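Long-range contacts in cerato-platanin-like protein (Moniliophthora perniciosa, PDB 3SUM), which is of unknown function but belongs to the cerato-platanins, small and probably secreted fungal proteins built on a double-psi beta-barrel: residues W3-D8 / A112-A117; P48-A53 / F74-D79; S62-R67 / A117-G122. All coordinates share one frame; numbering follows the deposited sequence.

How the contacts relate
All three contacts join strands of one mixed sheet, the double-psi beta-barrel of the cerato-platanin fold. Contact 1 pairs strand 4-7 with 111-113, contact 2 pairs 50-52 with 71-79, and contact 3 pairs 63-68 with 116-120. Their centres lie about 10 to 13 Å apart. Contact 2 is the most central, its centre about 2 Å from the centre of the chain. Its strand 71-79 is hydrogen-bonded to 63-68 of contact 3. Contacts 1 and 3 share A117 and touch again where F115 and S116 bond to R67. Along the chain, contact 2 falls between the two segments of contact 1, while contact 3 crosses both others. Contact 1 joins the N-terminal strand to residues over a hundred positions later.

Contact 1 (W3-D8 / A112-A117); sequences WLIKWD and AQLFSA
Strand residues L4 and I5 run antiparallel to Q113 and A112, with I5 and A112 exchanging two backbone hydrogen bonds and L114 N giving a third, nearly straight one to W3 O (2.8 Å). I5 N lies almost along the axis of the A112 carbonyl, at 2.7 Å from its O. L114 N instead sits above the carbonyl plane of W3. Water 1 extends this ladder by taking the W3 N-H and donating to L114 O.

This pairing joins the N-terminal strand to strand 111-113 at an outer strand of the barrel sheet. A classic beta bulge follows, where F115 and S116 both face R67.

W3 is the main side chain of the contact. Its CG is anti to the carbonyl carbon, chi1 -78°, and chi2 of 96° turns the indole. One face receives the A117 methyl in a CH-pi contact, with CB 3.7 Å from the centroid of the five-membered ring. F87 stacks on the same indole. An alanine in place of W3 would remove the indole and would probably leave the A117 methyl and F87 without this aromatic packing.

I5 and A112 point to one side of the sheet, where I5 CG2 meets L114 CD2 obliquely at 3.6 Å. L4 and Q113 lie side by side on the other, L4 CD2 against Q113 CG at 3.6 Å.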
loop_
_atom_site.group_PDB
_atom_site.type_symbol
_atom_site.label_atom_id
_atom_site.label_comp_id
_atom_site.label_asym_id
_atom_site.label_seq_id
_atom_site.Cartn_x
_atom_site.Cartn_y
_atom_site.Cartn_z
ATOM N N TRP A 3 1.433 4.247 -13.916
ATOM C CA TRP A 3 0.994 4.446 -12.536
ATOM C C TRP A 3 1.757 5.584 -11.933
ATOM O O TRP A 3 2.951 5.737 -12.209
ATOM C CB TRP A 3 1.153 3.149 -11.675
ATOM C CG TRP A 3 0.049 2.030 -11.874
ATOM C CD1 TRP A 3 0.116 0.933 -12.683
ATOM C CD2 TRP A 3 -1.204 1.957 -11.203
ATOM N NE1 TRP A 3 -0.998 0.169 -12.542
ATOM C CE2 TRP A 3 -1.829 0.775 -11.625
ATOM C CE3 TRP A 3 -1.813 2.729 -10.192
ATOM C CZ2 TRP A 3 -3.034 0.371 -11.125
ATOM C CZ3 TRP A 3 -3.070 2.342 -9.735
ATOM C CH2 TRP A 3 -3.661 1.177 -10.211
ATOM N N LEU A 4 1.054 6.405 -11.150
ATOM C CA LEU A 4 1.630 7.520 -10.354
ATOM C C LEU A 4 1.556 7.110 -8.890
ATOM O O LEU A 4 0.664 6.353 -8.477
ATOM C CB LEU A 4 0.781 8.823 -10.482
ATOM C CG LEU A 4 0.653 9.447 -11.870
ATOM C CD1 LEU A 4 -0.071 10.801 -11.708
ATOM C CD2 LEU A 4 2.038 9.708 -12.426
ATOM N N ILE A 5 2.471 7.641 -8.072
ATOM C CA ILE A 5 2.261 7.481 -6.654
ATOM C C ILE A 5 2.449 8.881 -6.011
ATOM O O ILE A 5 3.309 9.673 -6.442
ATOM C CB ILE A 5 3.225 6.478 -6.051
ATOM C CG1 ILE A 5 2.841 6.229 -4.560
ATOM C CG2 ILE A 5 4.740 6.886 -6.331
ATOM C CD1 ILE A 5 3.149 4.886 -4.081
ATOM N N LYS A 6 1.656 9.168 -5.017
ATOM C CA LYS A 6 1.753 10.397 -4.251
ATOM C C LYS A 6 1.761 9.892 -2.820
ATOM O O LYS A 6 1.491 8.733 -2.559
ATOM C CB LYS A 6 0.465 11.228 -4.444
ATOM C CG LYS A 6 0.448 11.852 -5.884
ATOM C CD LYS A 6 -0.999 12.433 -6.134
ATOM C CE LYS A 6 -1.235 12.911 -7.579
ATOM N NZ LYS A 6 -0.318 14.109 -7.835
ATOM N N TRP A 7 2.145 10.761 -1.908
ATOM C CA TRP A 7 2.201 10.355 -0.551
ATOM C C TRP A 7 1.225 11.166 0.286
ATOM O O TRP A 7 0.867 12.302 -0.032
ATOM C CB TRP A 7 3.648 10.399 -0.014
ATOM C CG TRP A 7 4.329 11.758 -0.035
ATOM C CD1 TRP A 7 5.171 12.223 -0.982
ATOM C CD2 TRP A 7 4.228 12.770 0.954
ATOM N NE1 TRP A 7 5.609 13.466 -0.634
ATOM C CE2 TRP A 7 5.007 13.842 0.534
ATOM C CE3 TRP A 7 3.498 12.885 2.154
ATOM C CZ2 TRP A 7 5.146 15.041 1.293
ATOM C CZ3 TRP A 7 3.643 14.051 2.915
ATOM C CH2 TRP A 7 4.443 15.123 2.478
ATOM N N ASP A 8 0.879 10.569 1.407
ATOM C CA ASP A 8 -0.114 11.115 2.335
ATOM C C ASP A 8 0.128 10.397 3.645
ATOM O O ASP A 8 0.085 9.170 3.734
ATOM C CB ASP A 8 -1.553 10.799 1.835
ATOM C CG ASP A 8 -2.680 11.439 2.665
ATOM O OD1 ASP A 8 -2.529 11.761 3.823
ATOM O OD2 ASP A 8 -3.822 11.474 2.149
ATOM N N ALA A 112 5.343 10.906 -8.007
ATOM C CA ALA A 112 6.385 10.191 -8.796
ATOM C C ALA A 112 5.661 9.239 -9.749
ATOM O O ALA A 112 4.639 8.680 -9.406
ATOM C CB ALA A 112 7.299 9.363 -7.815
ATOM N N GLN A 113 6.234 9.021 -10.928
ATOM C CA GLN A 113 5.678 8.039 -11.821
ATOM C C GLN A 113 6.406 6.742 -11.525
ATOM O O GLN A 113 7.622 6.779 -11.297
ATOM C CB GLN A 113 5.916 8.499 -13.236
ATOM C CG GLN A 113 5.562 9.952 -13.301
ATOM C CD GLN A 113 5.103 10.324 -14.635
ATOM O OE1 GLN A 113 4.350 9.556 -15.272
ATOM N NE2 GLN A 113 5.561 11.509 -15.104
ATOM N N LEU A 114 5.636 5.641 -11.500
ATOM C CA LEU A 114 6.194 4.320 -11.236
ATOM C C LEU A 114 6.670 3.693 -12.473
ATOM O O LEU A 114 6.096 3.926 -13.510
ATOM C CB LEU A 114 5.183 3.418 -10.585
ATOM C CG LEU A 114 4.744 3.929 -9.227
ATOM C CD1 LEU A 114 3.697 2.887 -8.671
ATOM C CD2 LEU A 114 5.941 4.068 -8.239
ATOM N N PHE A 115 7.723 2.867 -12.374
ATOM C CA PHE A 115 8.083 2.015 -13.510
ATOM C C PHE A 115 6.990 1.003 -13.803
ATOM O O PHE A 115 6.641 0.781 -14.977
ATOM C CB PHE A 115 9.386 1.235 -13.245
ATOM C CG PHE A 115 9.729 0.349 -14.380
ATOM C CD1 PHE A 115 9.388 -0.981 -14.344
ATOM C CD2 PHE A 115 10.250 0.893 -15.546
ATOM C CE1 PHE A 115 9.619 -1.815 -15.382
ATOM C CE2 PHE A 115 10.530 0.042 -16.631
ATOM C CZ PHE A 115 10.180 -1.295 -16.557
ATOM N N SER A 116 6.406 0.396 -12.750
ATOM C CA SER A 116 5.403 -0.636 -12.988
ATOM C C SER A 116 4.683 -0.829 -11.676
ATOM O O SER A 116 5.224 -0.449 -10.619
ATOM C CB SER A 116 6.056 -1.965 -13.365
ATOM O OG SER A 116 6.942 -2.369 -12.299
ATOM N N ALA A 117 3.507 -1.434 -11.742
ATOM C CA ALA A 117 2.765 -1.861 -10.560
ATOM C C ALA A 117 1.956 -3.019 -11.028
ATOM O O ALA A 117 1.280 -2.923 -12.081
ATOM C CB ALA A 117 1.788 -0.756 -10.077
HETATM O O HOH W 1 3.499 2.251 -14.039
#

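Contact 2 (P48-A53 / F74-D79); sequences PHFVAA and FVTVVD
F50 has CG anti to the carbonyl carbon (chi1 -77°), and V78 places CG1 anti to its own carbonyl carbon (chi1 -59°). F50 chi2 of -12° turns the phenyl ring so that the V78 methyl lies over one face. This is a CH-pi contact, with V78 CG1 3.6 Å from the centroid of the F50 ring. The two side chains cross at about a right angle. They belong to a parallel strand pair at the heart of the double-psi beta-barrel. T76 runs beside F50 on the same side of the sheet, its CB 3.7 Å from F50 CD1. The polar end of T76 is engaged by N46.

V51 points to the other side. Both of its methyls meet V75, which crosses it at about a right angle, and V51 CG2 also reaches V77 CG2 at 3.9 Å. A53 CB adds a further methyl beside V77. L93 of helix 91-97 packs on V51 and V75.

The backbone starts in regular parallel register. T76 N bonds to H49 O, and V51 N to T76 O, both with the donor in the carbonyl plane. H49 is the centre of an inverse gamma turn. Between V51 and A52 the register slips by one residue, a beta bulge, so A52 pairs with D79. V78 N binds V51 O at 2.8 Å, almost along the C=O axis. The D79 carboxylate turns to K10 in a salt bridge and to the backbone N of K22. Past the bulge the last bond is less direct: A53 N lies above the carbonyl plane of D79, 3.0 Å from D79 O.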
loop_
_atom_site.group_PDB
_atom_site.type_symbol
_atom_site.label_atom_id
_atom_site.label_comp_id
_atom_site.label_asym_id
_atom_site.label_seq_id
_atom_site.Cartn_x
_atom_site.Cartn_y
_atom_site.Cartn_z
ATOM N N PRO A 48 3.293 -0.014 7.612
ATOM C CA PRO A 48 2.532 1.040 6.947
ATOM C C PRO A 48 2.842 1.084 5.452
ATOM O O PRO A 48 2.942 2.158 4.849
ATOM C CB PRO A 48 3.040 2.268 7.663
ATOM C CG PRO A 48 4.592 2.009 7.747
ATOM C CD PRO A 48 4.661 0.477 8.002
ATOM N N HIS A 49 2.955 -0.083 4.823
ATOM C CA HIS A 49 3.190 -0.090 3.391
ATOM C C HIS A 49 1.836 -0.170 2.728
ATOM O O HIS A 49 1.511 -1.188 2.171
ATOM C CB HIS A 49 4.052 -1.328 3.072
ATOM C CG HIS A 49 5.495 -0.986 3.215
ATOM N ND1 HIS A 49 6.502 -1.581 2.477
ATOM C CD2 HIS A 49 6.085 0.007 3.932
ATOM C CE1 HIS A 49 7.656 -0.993 2.759
ATOM N NE2 HIS A 49 7.440 -0.040 3.652
ATOM N N PHE A 50 1.094 0.920 2.883
ATOM C CA PHE A 50 -0.311 0.965 2.544
ATOM C C PHE A 50 -0.562 2.028 1.498
ATOM O O PHE A 50 0.051 3.052 1.506
ATOM C CB PHE A 50 -1.114 1.350 3.787
ATOM C CG PHE A 50 -1.297 0.238 4.771
ATOM C CD1 PHE A 50 -0.985 -1.069 4.432
ATOM C CD2 PHE A 50 -1.769 0.513 6.046
ATOM C CE1 PHE A 50 -1.171 -2.116 5.374
ATOM C CE2 PHE A 50 -1.977 -0.505 6.996
ATOM C CZ PHE A 50 -1.695 -1.828 6.635
ATOM N N VAL A 51 -1.560 1.782 0.626
ATOM C CA VAL A 51 -1.861 2.724 -0.379
ATOM C C VAL A 51 -3.370 2.808 -0.550
ATOM O O VAL A 51 -4.103 1.885 -0.228
ATOM C CB VAL A 51 -1.295 2.339 -1.798
ATOM C CG1 VAL A 51 0.278 2.410 -1.854
ATOM C CG2 VAL A 51 -1.761 0.930 -2.196
ATOM N N ALA A 52 -3.802 3.974 -0.991
ATOM C CA ALA A 52 -5.146 4.076 -1.597
ATOM C C ALA A 52 -4.968 3.828 -3.046
ATOM O O ALA A 52 -3.979 4.218 -3.617
ATOM C CB ALA A 52 -5.697 5.509 -1.382
ATOM N N ALA A 53 -5.964 3.247 -3.706
ATOM C CA ALA A 53 -5.835 2.978 -5.116
ATOM C C ALA A 53 -7.247 2.876 -5.646
ATOM O O ALA A 53 -8.231 2.784 -4.851
ATOM C CB ALA A 53 -5.057 1.673 -5.329
ATOM N N PHE A 74 6.235 -3.749 -1.643
ATOM C CA PHE A 74 4.986 -4.433 -1.675
ATOM C C PHE A 74 3.984 -3.707 -0.804
ATOM O O PHE A 74 4.231 -3.413 0.364
ATOM C CB PHE A 74 5.146 -5.897 -1.183
ATOM C CG PHE A 74 5.995 -6.716 -2.081
ATOM C CD1 PHE A 74 5.475 -7.303 -3.258
ATOM C CD2 PHE A 74 7.346 -6.976 -1.719
ATOM C CE1 PHE A 74 6.248 -8.112 -4.048
ATOM C CE2 PHE A 74 8.130 -7.800 -2.546
ATOM C CZ PHE A 74 7.566 -8.342 -3.717
ATOM N N VAL A 75 2.839 -3.368 -1.401
ATOM C CA VAL A 75 1.917 -2.505 -0.705
ATOM C C VAL A 75 0.521 -3.119 -0.636
ATOM O O VAL A 75 0.158 -3.833 -1.517
ATOM C CB VAL A 75 1.853 -1.101 -1.364
ATOM C CG1 VAL A 75 3.263 -0.463 -1.462
ATOM C CG2 VAL A 75 1.294 -1.136 -2.801
ATOM N N THR A 76 -0.243 -2.811 0.455
ATOM C CA THR A 76 -1.558 -3.300 0.571
ATOM C C THR A 76 -2.476 -2.169 0.206
ATOM O O THR A 76 -2.319 -1.049 0.686
ATOM C CB THR A 76 -1.793 -3.730 2.013
ATOM O OG1 THR A 76 -0.796 -4.706 2.316
ATOM C CG2 THR A 76 -3.182 -4.439 2.169
ATOM N N VAL A 77 -3.502 -2.465 -0.613
ATOM C CA VAL A 77 -4.478 -1.472 -0.866
ATOM C C VAL A 77 -5.455 -1.400 0.318
ATOM O O VAL A 77 -6.110 -2.388 0.635
ATOM C CB VAL A 77 -5.262 -1.850 -2.199
ATOM C CG1 VAL A 77 -6.486 -0.847 -2.432
ATOM C CG2 VAL A 77 -4.294 -1.780 -3.439
ATOM N N VAL A 78 -5.597 -0.217 0.935
ATOM C CA VAL A 78 -6.367 -0.079 2.143
ATOM C C VAL A 78 -7.415 1.024 2.014
ATOM O O VAL A 78 -8.225 1.229 2.921
ATOM C CB VAL A 78 -5.481 0.252 3.363
ATOM C CG1 VAL A 78 -4.375 -0.895 3.615
ATOM C CG2 VAL A 78 -4.850 1.704 3.263
ATOM N N ASP A 79 -7.428 1.708 0.871
ATOM C CA ASP A 79 -8.401 2.816 0.734
ATOM C C ASP A 79 -8.562 3.096 -0.760
ATOM O O ASP A 79 -7.916 2.426 -1.592
ATOM C CB ASP A 79 -7.773 4.012 1.480
ATOM C CG ASP A 79 -8.759 5.158 1.737
ATOM O OD1 ASP A 79 -9.981 5.025 1.476
ATOM O OD2 ASP A 79 -8.240 6.187 2.184
#

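Contact 3 (S62-R67 / A117-G122); sequences SCWKLR and AYQVDG
Strands 63-67 and 117-120 form an antiparallel ladder at the outer strand of the double-psi beta-barrel sheet. K65 and Y118 are a hydrogen-bonded pair in it. K65 N reaches Y118 O at 2.8 Å, close to the C=O axis. The return bond, from Y118 N to K65 O, is longer at 3.2 Å. C63 O accepts a nearly straight bond from V120 N, which stands above the carbonyl plane.

Water 3 satisfies three groups at once. It accepts from C63 N and from Q119 NE2, and donates to V120 O at 2.7 Å. Q119 puts CG anti to the backbone N (chi1 -178°) and extends from there, which brings its amide to the water. Water 2 donates weakly to Q119 OE1 and S62 OG. S62 OG also takes the indole N-H of W64, with W64 NE1 2.9 Å away and OG near the ring plane, and it has a further partner in E59 O. The indole is thus held by a polar bond at its edge. Over one face lie Q119 N, 3.5 Å from W64 CE3, and Q119 CB, which makes a CH-pi contact with the five-membered ring.

K65 and Y118 lie side by side on the side of the sheet opposite W64 and Q119. K65 CG is anti to the backbone N and the chain bends at chi3, so NZ makes a weak hydrogen bond to Y118 OH. Their stronger partners are at the C-terminus: P136 OXT forms a salt bridge with K65, and P136 O bonds to Y118 OH. C63 is tied to C125 by a disulfide. C63 SG also touches V120 CG2 at 3.5 Å.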
loop_
_atom_site.group_PDB
_atom_site.type_symbol
_atom_site.label_atom_id
_atom_site.label_comp_id
_atom_site.label_asym_id
_atom_site.label_seq_id
_atom_site.Cartn_x
_atom_site.Cartn_y
_atom_site.Cartn_z
ATOM N N SER A 62 -5.797 -5.908 -1.629
ATOM C CA SER A 62 -4.870 -6.632 -2.517
ATOM C C SER A 62 -3.451 -6.163 -2.273
ATOM O O SER A 62 -3.218 -5.094 -1.720
ATOM C CB SER A 62 -5.186 -6.475 -4.005
ATOM O OG SER A 62 -5.355 -5.103 -4.335
ATOM N N CYS A 63 -2.534 -6.937 -2.803
ATOM C CA CYS A 63 -1.087 -6.677 -2.558
ATOM C C CYS A 63 -0.491 -6.358 -3.868
ATOM O O CYS A 63 -0.687 -7.121 -4.824
ATOM C CB CYS A 63 -0.514 -7.942 -2.030
ATOM S SG CYS A 63 1.236 -7.700 -1.570
ATOM N N TRP A 64 0.280 -5.265 -3.959
ATOM C CA TRP A 64 0.817 -4.823 -5.245
ATOM C C TRP A 64 2.302 -4.584 -5.125
ATOM O O TRP A 64 2.760 -4.060 -4.142
ATOM C CB TRP A 64 0.171 -3.509 -5.698
ATOM C CG TRP A 64 -1.190 -3.783 -6.209
ATOM C CD1 TRP A 64 -2.225 -4.191 -5.488
ATOM C CD2 TRP A 64 -1.630 -3.684 -7.565
ATOM N NE1 TRP A 64 -3.302 -4.385 -6.296
ATOM C CE2 TRP A 64 -2.956 -4.100 -7.588
ATOM C CE3 TRP A 64 -1.014 -3.260 -8.764
ATOM C CZ2 TRP A 64 -3.747 -4.117 -8.769
ATOM C CZ3 TRP A 64 -1.800 -3.290 -9.976
ATOM C CH2 TRP A 64 -3.158 -3.700 -9.950
ATOM N N LYS A 65 3.036 -5.033 -6.120
ATOM C CA LYS A 65 4.439 -4.728 -6.135
ATOM C C LYS A 65 4.645 -3.474 -6.961
ATOM O O LYS A 65 4.227 -3.405 -8.127
ATOM C CB LYS A 65 5.192 -5.883 -6.812
ATOM C CG LYS A 65 6.700 -5.571 -6.642
ATOM C CD LYS A 65 7.551 -6.701 -7.213
ATOM C CE LYS A 65 8.049 -6.385 -8.599
ATOM N NZ LYS A 65 9.169 -7.348 -8.955
ATOM N N LEU A 66 5.322 -2.469 -6.407
ATOM C CA LEU A 66 5.508 -1.220 -7.121
ATOM C C LEU A 66 7.008 -1.119 -7.414
ATOM O O LEU A 66 7.829 -1.536 -6.569
ATOM C CB LEU A 66 5.144 -0.016 -6.234
ATOM C CG LEU A 66 3.786 -0.012 -5.527
ATOM C CD1 LEU A 66 3.515 1.289 -4.790
ATOM C CD2 LEU A 66 2.688 -0.341 -6.624
ATOM N N ARG A 67 7.364 -0.593 -8.580
ATOM C CA ARG A 67 8.799 -0.325 -8.846
ATOM C C ARG A 67 8.990 1.138 -9.201
ATOM O O ARG A 67 8.182 1.736 -9.943
ATOM C CB ARG A 67 9.329 -1.145 -10.048
ATOM C CG ARG A 67 9.418 -2.665 -9.841
ATOM C CD ARG A 67 10.078 -3.303 -11.137
ATOM N NE ARG A 67 10.535 -4.694 -10.971
ATOM C CZ ARG A 67 11.690 -5.073 -10.396
ATOM N NH1 ARG A 67 12.523 -4.181 -9.869
ATOM N NH2 ARG A 67 12.030 -6.363 -10.350
ATOM N N ALA A 117 3.507 -1.434 -11.742
ATOM C CA ALA A 117 2.765 -1.861 -10.560
ATOM C C ALA A 117 1.956 -3.019 -11.028
ATOM O O ALA A 117 1.280 -2.923 -12.081
ATOM C CB ALA A 117 1.788 -0.756 -10.077
ATOM N N TYR A 118 1.987 -4.116 -10.274
ATOM C CA TYR A 118 1.100 -5.231 -10.582
ATOM C C TYR A 118 0.804 -5.988 -9.316
ATOM O O TYR A 118 1.607 -5.948 -8.348
ATOM C CB TYR A 118 1.730 -6.165 -11.628
ATOM C CG TYR A 118 3.107 -6.716 -11.347
ATOM C CD1 TYR A 118 4.242 -6.096 -11.856
ATOM C CD2 TYR A 118 3.270 -7.881 -10.611
ATOM C CE1 TYR A 118 5.533 -6.617 -11.619
ATOM C CE2 TYR A 118 4.545 -8.445 -10.415
ATOM C CZ TYR A 118 5.643 -7.805 -10.903
ATOM O OH TYR A 118 6.849 -8.388 -10.682
ATOM N N GLN A 119 -0.332 -6.673 -9.310
ATOM C CA GLN A 119 -0.744 -7.339 -8.120
ATOM C C GLN A 119 0.036 -8.609 -8.030
ATOM O O GLN A 119 0.424 -9.209 -9.058
ATOM C CB GLN A 119 -2.199 -7.683 -8.206
ATOM C CG GLN A 119 -2.770 -8.351 -6.989
ATOM C CD GLN A 119 -4.268 -8.582 -7.171
ATOM O OE1 GLN A 119 -4.814 -8.237 -8.197
ATOM N NE2 GLN A 119 -4.911 -9.079 -6.182
ATOM N N VAL A 120 0.310 -8.971 -6.780
ATOM C CA VAL A 120 1.039 -10.163 -6.437
ATOM C C VAL A 120 0.261 -10.889 -5.367
ATOM O O VAL A 120 -0.694 -10.353 -4.767
ATOM C CB VAL A 120 2.453 -9.853 -5.937
ATOM C CG1 VAL A 120 3.302 -9.151 -7.041
ATOM C CG2 VAL A 120 2.395 -8.911 -4.662
ATOM N N ASP A 121 0.706 -12.092 -5.049
ATOM C CA ASP A 121 0.066 -12.827 -3.969
ATOM C C ASP A 121 0.072 -12.065 -2.670
ATOM O O ASP A 121 1.045 -11.363 -2.338
ATOM C CB ASP A 121 0.775 -14.193 -3.779
ATOM C CG ASP A 121 -0.007 -15.067 -2.830
ATOM O OD1 ASP A 121 0.389 -15.142 -1.628
ATOM O OD2 ASP A 121 -1.049 -15.587 -3.288
ATOM N N GLY A 122 -1.007 -12.211 -1.896
ATOM C CA GLY A 122 -1.094 -11.483 -0.619
ATOM C C GLY A 122 0.018 -11.853 0.381
ATOM O O GLY A 122 0.319 -11.074 1.272
HETATM O O HOH W 2 -6.587 -5.953 -7.284
HETATM O O HOH W 3 -3.133 -9.465 -3.893
#